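Local coordinates for protein cellulase (Bacteroides salanitronis, PDB 6WQY) that probably hydrolyses internal beta-1,4-glucosidic bonds in cellulose and related plant polysaccharides, acting as a broad-specificity GH5_4 endoglucanase through a TIM-barrel catalytic domain, at residues 97-100 with 101-105; 276-280 with 281-285; 124-128 with 129-133. One frame throughout, in Å; residues are numbered along the deposited sequence. Where two conformers were deposited one is given.

Contact 1. Residues 97-100 with 101-105; sequences YLNR and VAEVV
Arg100 reaches forward along its helix to two residues of the next turn, Glu103 and Val104, and shows how neighbouring spacings can serve different chemistry on one side chain. Its NH1 donates to OE1 of Glu103 at 2.9 Å in a salt bridge. That oxygen lies near the guanidinium plane at its edge, while carboxylate and guanidinium are turned 82° against each other. The bend at chi2 (58°) in the arginine chain also brings one guanidinium face against Val104, whose CG2 sits over its centre, 3.8 Å from CZ. Glu51 and the carbonyl of Ala59 hold NH2, and Tyr107 is a further partner of NH1, which together fix the rotation of the group.

The buried side of the helix is the more tightly packed one. There CG2 of Val101 lies 4.4 Å from CE2 of the Tyr97 ring, which stacks in turn on His84; Val79 touches both residues. The outer side is looser and partly open to solvent: ND2 of Asn99 comes to 3.1 Å from OE2 of Glu103, with amide and carboxylate planes 79° apart. Regular backbone bonds, such as Val101 N to Tyr97 O at 3.0 Å, run beneath both sides. Helix 95-110 is thus an amphipathic helix of the beta-alpha-beta unit of strand 74-77, helix 95-110 and strand 114-118, the repeating crossover of the TIM barrel.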
# COMPACT_ATOMS: atom_id res chain seq x y z
N TYR A 97 -7.73 14.87 14.15
CA TYR A 97 -7.60 13.85 13.11
C TYR A 97 -6.23 13.18 13.19
O TYR A 97 -6.11 11.96 13.07
CB TYR A 97 -7.85 14.44 11.74
CG TYR A 97 -7.97 13.37 10.68
CD1 TYR A 97 -8.99 12.43 10.73
CD2 TYR A 97 -7.06 13.28 9.64
CE1 TYR A 97 -9.11 11.44 9.78
CE2 TYR A 97 -7.18 12.29 8.67
CZ TYR A 97 -8.21 11.38 8.74
OH TYR A 97 -8.39 10.38 7.81
N LEU A 98 -5.17 13.97 13.38
CA LEU A 98 -3.85 13.40 13.55
C LEU A 98 -3.80 12.48 14.76
O LEU A 98 -3.16 11.41 14.72
CB LEU A 98 -2.83 14.53 13.64
CG LEU A 98 -1.35 14.19 13.65
CD1 LEU A 98 -0.96 13.31 12.47
CD2 LEU A 98 -0.53 15.47 13.66
N ASN A 99 -4.49 12.85 15.84
CA ASN A 99 -4.59 11.96 16.99
C ASN A 99 -5.25 10.64 16.62
O ASN A 99 -4.83 9.58 17.09
CB ASN A 99 -5.36 12.64 18.12
CG ASN A 99 -5.42 11.78 19.35
OD1 ASN A 99 -4.49 11.78 20.17
ND2 ASN A 99 -6.50 11.04 19.50
N ARG A 100 -6.31 10.68 15.81
CA ARG A 100 -6.97 9.44 15.40
C ARG A 100 -6.01 8.55 14.62
O ARG A 100 -5.97 7.33 14.83
CB ARG A 100 -8.22 9.73 14.57
CG ARG A 100 -8.91 8.49 14.03
CD ARG A 100 -9.33 7.54 15.15
NE ARG A 100 -9.97 6.34 14.63
CZ ARG A 100 -10.06 5.20 15.30
NH1 ARG A 100 -9.54 5.08 16.52
NH2 ARG A 100 -10.66 4.16 14.73
N VAL A 101 -5.23 9.13 13.71
CA VAL A 101 -4.23 8.34 13.00
C VAL A 101 -3.28 7.70 14.01
O VAL A 101 -2.92 6.51 13.91
CB VAL A 101 -3.49 9.21 11.97
CG1 VAL A 101 -2.37 8.43 11.30
CG2 VAL A 101 -4.45 9.74 10.92
N ALA A 102 -2.85 8.48 15.01
CA ALA A 102 -1.97 7.95 16.05
C ALA A 102 -2.64 6.85 16.87
O ALA A 102 -1.95 5.92 17.32
CB ALA A 102 -1.49 9.09 16.96
N GLU A 103 -3.96 6.92 17.08
CA GLU A 103 -4.65 5.83 17.77
C GLU A 103 -4.52 4.53 16.98
O GLU A 103 -4.24 3.47 17.55
CB GLU A 103 -6.12 6.17 17.97
CG GLU A 103 -6.37 7.23 19.01
CD GLU A 103 -7.83 7.61 19.18
OE1 GLU A 103 -8.70 7.12 18.44
OE2 GLU A 103 -8.11 8.44 20.09
N VAL A 104 -4.75 4.60 15.68
CA VAL A 104 -4.73 3.40 14.85
C VAL A 104 -3.31 2.86 14.74
O VAL A 104 -3.09 1.65 14.85
CB VAL A 104 -5.40 3.68 13.50
CG1 VAL A 104 -5.36 2.44 12.61
CG2 VAL A 104 -6.84 4.12 13.71
N VAL A 105 -2.32 3.73 14.55
CA VAL A 105 -0.92 3.31 14.62
C VAL A 105 -0.64 2.62 15.95
O VAL A 105 0.05 1.59 16.00
CB VAL A 105 0.01 4.53 14.41
CG1 VAL A 105 1.44 4.18 14.79
CG2 VAL A 105 -0.06 5.01 12.98

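Contact 2. Residues 276-280 with 281-285; sequences SLKAD and WGDED
Lys278 and Asp283 close a turn in the TIM-barrel loop that leads from helix 256-259 to helix 284-299, and their side chains meet at about a right angle. Chi3 and chi4, both -59°, curl the lysine chain so that its ammonium group turns back over the loop instead of extending away from it. NZ then approaches OD2 of Asp283 at 2.7 Å, on the syn lone pair, forming a salt bridge. The same nitrogen donates to O of Ala279 at 2.8 Å, almost straight onto the carbonyl (C=O...N angle 173°), and thereby ties the charged pair to the backbone of the turn.

Asp283 stands at the N-cap position of helix 284-299, yet its carboxylate makes no capping bond. Its two oxygens are joined instead to residues earlier in the chain: OD2 takes the lysine, and OD1 accepts from the backbone N of Gly270.

Farther out, Asp280 and Trp281 meet with carboxylate and indole planes 61° apart. OD1 of Asp280 lies at the ring edge, 3.3 Å from CD1 of Trp281, while the indole also touches Asp254 and Pro255. Between the two halves of the turn a water is bound by NZ of Lys278 at 3.3 Å, and it lies 3.0 Å from O of Trp281 and 2.7 Å from OD1 of Asp283.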
# COMPACT_ATOMS: atom_id res chain seq x y z
N SER A 276 -14.33 -19.91 -21.06
CA SER A 276 -15.53 -19.08 -21.10
C SER A 276 -15.84 -18.40 -19.77
O SER A 276 -16.80 -17.64 -19.71
CB SER A 276 -16.73 -19.91 -21.54
OG SER A 276 -17.12 -20.83 -20.54
N LEU A 277 -15.04 -18.67 -18.73
CA LEU A 277 -15.31 -18.14 -17.39
C LEU A 277 -14.13 -17.35 -16.84
O LEU A 277 -14.08 -17.09 -15.63
CB LEU A 277 -15.67 -19.26 -16.43
CG LEU A 277 -16.89 -20.10 -16.81
CD1 LEU A 277 -17.08 -21.24 -15.82
CD2 LEU A 277 -18.15 -19.24 -16.89
N LYS A 278 -13.17 -16.98 -17.68
CA LYS A 278 -11.96 -16.30 -17.22
C LYS A 278 -11.67 -15.08 -18.08
O LYS A 278 -12.12 -14.98 -19.23
CB LYS A 278 -10.75 -17.25 -17.29
CG LYS A 278 -10.43 -17.70 -18.70
CD LYS A 278 -9.33 -18.75 -18.72
CE LYS A 278 -8.04 -18.22 -18.10
NZ LYS A 278 -7.52 -17.01 -18.81
N ALA A 279 -10.91 -14.15 -17.52
CA ALA A 279 -10.40 -13.03 -18.29
C ALA A 279 -9.44 -13.54 -19.37
O ALA A 279 -8.91 -14.65 -19.27
CB ALA A 279 -9.66 -12.05 -17.38
N ASP A 280 -9.22 -12.73 -20.40
CA ASP A 280 -8.43 -13.17 -21.54
C ASP A 280 -6.93 -12.93 -21.35
O ASP A 280 -6.17 -13.09 -22.32
CB ASP A 280 -8.93 -12.56 -22.85
CG ASP A 280 -8.80 -11.05 -22.89
OD1 ASP A 280 -8.14 -10.46 -22.01
OD2 ASP A 280 -9.36 -10.44 -23.82
N TRP A 281 -6.50 -12.58 -20.15
CA TRP A 281 -5.08 -12.36 -19.87
C TRP A 281 -4.87 -12.52 -18.37
O TRP A 281 -5.82 -12.76 -17.61
CB TRP A 281 -4.66 -10.96 -20.33
CG TRP A 281 -5.19 -9.88 -19.44
CD1 TRP A 281 -6.48 -9.44 -19.37
CD2 TRP A 281 -4.44 -9.12 -18.48
NE1 TRP A 281 -6.58 -8.45 -18.43
CE2 TRP A 281 -5.35 -8.24 -17.86
CE3 TRP A 281 -3.10 -9.10 -18.08
CZ2 TRP A 281 -4.96 -7.34 -16.87
CZ3 TRP A 281 -2.72 -8.21 -17.10
CH2 TRP A 281 -3.64 -7.34 -16.51
N GLY A 282 -3.62 -12.41 -17.95
CA GLY A 282 -3.33 -12.23 -16.54
C GLY A 282 -3.22 -13.49 -15.71
O GLY A 282 -3.45 -13.43 -14.49
N ASP A 283 -2.88 -14.62 -16.32
CA ASP A 283 -2.73 -15.88 -15.60
C ASP A 283 -1.35 -16.00 -14.96
O ASP A 283 -0.69 -14.98 -14.73
CB ASP A 283 -3.12 -17.03 -16.54
CG ASP A 283 -4.59 -16.97 -16.90
OD1 ASP A 283 -5.43 -16.90 -15.99
OD2 ASP A 283 -4.90 -16.99 -18.12
N GLU A 284 -0.94 -17.22 -14.64
CA GLU A 284 0.25 -17.42 -13.82
C GLU A 284 1.49 -16.75 -14.40
O GLU A 284 2.31 -16.21 -13.65
CB GLU A 284 0.52 -18.93 -13.67
CG GLU A 284 -0.50 -19.70 -12.85
CD GLU A 284 -1.71 -20.21 -13.63
OE1 GLU A 284 -2.00 -19.70 -14.74
OE2 GLU A 284 -2.38 -21.15 -13.12
N ASP A 285 1.65 -16.82 -15.73
CA ASP A 285 2.83 -16.26 -16.37
C ASP A 285 2.87 -14.74 -16.25
O ASP A 285 3.96 -14.15 -16.30
CB ASP A 285 2.88 -16.68 -17.84
CG ASP A 285 1.63 -16.28 -18.61
OD1 ASP A 285 0.52 -16.56 -18.12
OD2 ASP A 285 1.77 -15.70 -19.71
O HOH W 1 -7.33 -14.95 -16.28

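Contact 3. Residues 124-128 with 129-133; sequences ANSQY and WLDIK
Ser126 and Asp131 join across a TIM-barrel beta-alpha loop, at the N-cap of helix 132-135, where the chain after strand 114-118 folds back on itself. In the conformer described, OG of Ser126 donates to OD1 of Asp131 at 2.7 Å, arriving on the anti side and 24° out of the carboxylate plane. The same OD1 accepts from the backbone N of Asp134, so one oxygen both caps the first turn of the helix and holds the preceding loop. The aspartate has CG anti to its own N (chi1 176°) and beside the carbonyl carbon that leads into the helix, which turns OD1 to both donors. OG of Ser126 is also 3.0 Å from N of Ile132. A bound magnesium ion lies about 4 Å from the Asp131 side chain.

Between these residues the chain turns tightly, with Leu130 at the centre of an inverse gamma turn. CB of Leu130 packs over the centre of the Trp129 ring, 3.8 Å above its plane. The indole NE1 is bound by Asp122, and its ring rests on Val145, Gln148 and Met152 of helix 139-159. On the outer arm, CG of Gln127 lies over one face of the Tyr128 ring, offset toward the rim. A water spans the loop, accepting from N of Tyr128 at 2.8 Å and donating to O of Leu130 at 2.8 Å.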
# COMPACT_ATOMS: atom_id res chain seq x y z
N ALA A 124 -6.33 11.16 -5.34
CA ALA A 124 -7.19 10.40 -6.24
C ALA A 124 -7.44 11.17 -7.53
O ALA A 124 -7.99 12.27 -7.51
CB ALA A 124 -8.51 10.07 -5.56
N ASN A 125 -7.02 10.58 -8.65
CA ASN A 125 -7.36 11.03 -10.00
C ASN A 125 -6.89 12.44 -10.32
O ASN A 125 -7.36 13.04 -11.28
CB ASN A 125 -8.87 10.94 -10.24
CG ASN A 125 -9.43 9.60 -9.85
OD1 ASN A 125 -8.77 8.56 -10.02
ND2 ASN A 125 -10.64 9.60 -9.30
N SER A 126 -5.94 12.97 -9.55
CA SER A 126 -5.46 14.32 -9.76
C SER A 126 -6.56 15.36 -9.57
O SER A 126 -6.45 16.48 -10.06
CB SER A 126 -4.83 14.48 -11.14
OG SER A 126 -3.80 15.45 -11.16
N GLN A 127 -7.63 15.02 -8.84
CA GLN A 127 -8.78 15.92 -8.75
C GLN A 127 -8.79 16.79 -7.50
O GLN A 127 -9.66 17.67 -7.39
CB GLN A 127 -10.10 15.14 -8.91
CG GLN A 127 -10.51 14.31 -7.72
CD GLN A 127 -11.76 13.47 -8.00
OE1 GLN A 127 -11.67 12.30 -8.36
NE2 GLN A 127 -12.93 14.08 -7.82
N TYR A 128 -7.83 16.61 -6.59
CA TYR A 128 -7.72 17.43 -5.39
C TYR A 128 -6.37 18.15 -5.39
O TYR A 128 -5.78 18.37 -6.46
CB TYR A 128 -7.93 16.58 -4.13
CG TYR A 128 -9.21 15.77 -4.17
CD1 TYR A 128 -10.45 16.38 -4.10
CD2 TYR A 128 -9.18 14.39 -4.25
CE1 TYR A 128 -11.62 15.64 -4.13
CE2 TYR A 128 -10.34 13.64 -4.27
CZ TYR A 128 -11.55 14.27 -4.21
OH TYR A 128 -12.71 13.52 -4.24
N TRP A 129 -5.84 18.53 -4.22
CA TRP A 129 -4.65 19.38 -4.19
C TRP A 129 -3.43 18.67 -4.78
O TRP A 129 -2.54 19.33 -5.34
CB TRP A 129 -4.33 19.84 -2.76
CG TRP A 129 -3.93 18.74 -1.81
CD1 TRP A 129 -4.75 18.02 -1.00
CD2 TRP A 129 -2.60 18.26 -1.56
NE1 TRP A 129 -4.03 17.11 -0.28
CE2 TRP A 129 -2.70 17.24 -0.59
CE3 TRP A 129 -1.33 18.58 -2.05
CZ2 TRP A 129 -1.60 16.54 -0.12
CZ3 TRP A 129 -0.23 17.90 -1.58
CH2 TRP A 129 -0.37 16.88 -0.62
N LEU A 130 -3.33 17.36 -4.62
CA LEU A 130 -2.17 16.59 -5.05
C LEU A 130 -2.40 16.28 -6.52
O LEU A 130 -2.99 15.26 -6.86
CB LEU A 130 -2.06 15.38 -4.14
CG LEU A 130 -0.85 14.47 -4.28
CD1 LEU A 130 0.47 15.19 -4.21
CD2 LEU A 130 -0.94 13.41 -3.19
N ASP A 131 -1.96 17.20 -7.39
CA ASP A 131 -2.44 17.32 -8.78
C ASP A 131 -1.28 17.24 -9.77
O ASP A 131 -0.69 18.26 -10.15
CB ASP A 131 -3.18 18.67 -8.88
CG ASP A 131 -3.66 19.00 -10.27
OD1 ASP A 131 -3.58 18.18 -11.20
OD2 ASP A 131 -4.12 20.17 -10.45
N ILE A 132 -0.97 16.02 -10.21
CA ILE A 132 0.17 15.79 -11.10
C ILE A 132 -0.07 16.40 -12.48
O ILE A 132 0.87 16.86 -13.13
CB ILE A 132 0.47 14.28 -11.19
CG1 ILE A 132 1.76 13.99 -11.97
CG2 ILE A 132 -0.69 13.52 -11.84
CD1 ILE A 132 3.03 14.36 -11.22
N LYS A 133 -1.32 16.40 -12.95
CA LYS A 133 -1.57 16.88 -14.30
C LYS A 133 -1.15 18.34 -14.44
O LYS A 133 -0.40 18.70 -15.36
CB LYS A 133 -3.04 16.72 -14.67
CG LYS A 133 -3.29 17.00 -16.16
CD LYS A 133 -4.72 16.70 -16.62
CE LYS A 133 -5.72 17.67 -15.99
NZ LYS A 133 -7.13 17.39 -16.40
O HOH W 2 -5.72 14.72 -6.38

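Overall arrangement
All three contacts are local ones in the same barrel domain, but their chemistry follows their place. Contact 1, partly buried within a single helix, combines apolar packing on the inner side with a charged pair toward the outer. Its helix leads into strand 114-118, and the loop of contact 3 leaves that strand, whereas contact 2 lies on a later loop. Contacts 2 and 3 both stand where a loop enters a helix, with an aspartate at the N-cap position: in contact 3, partly buried, it caps; in contact 2, at the surface, it makes no capping bond and pairs with a lysine and a loop backbone N. A bridging water occurs in both.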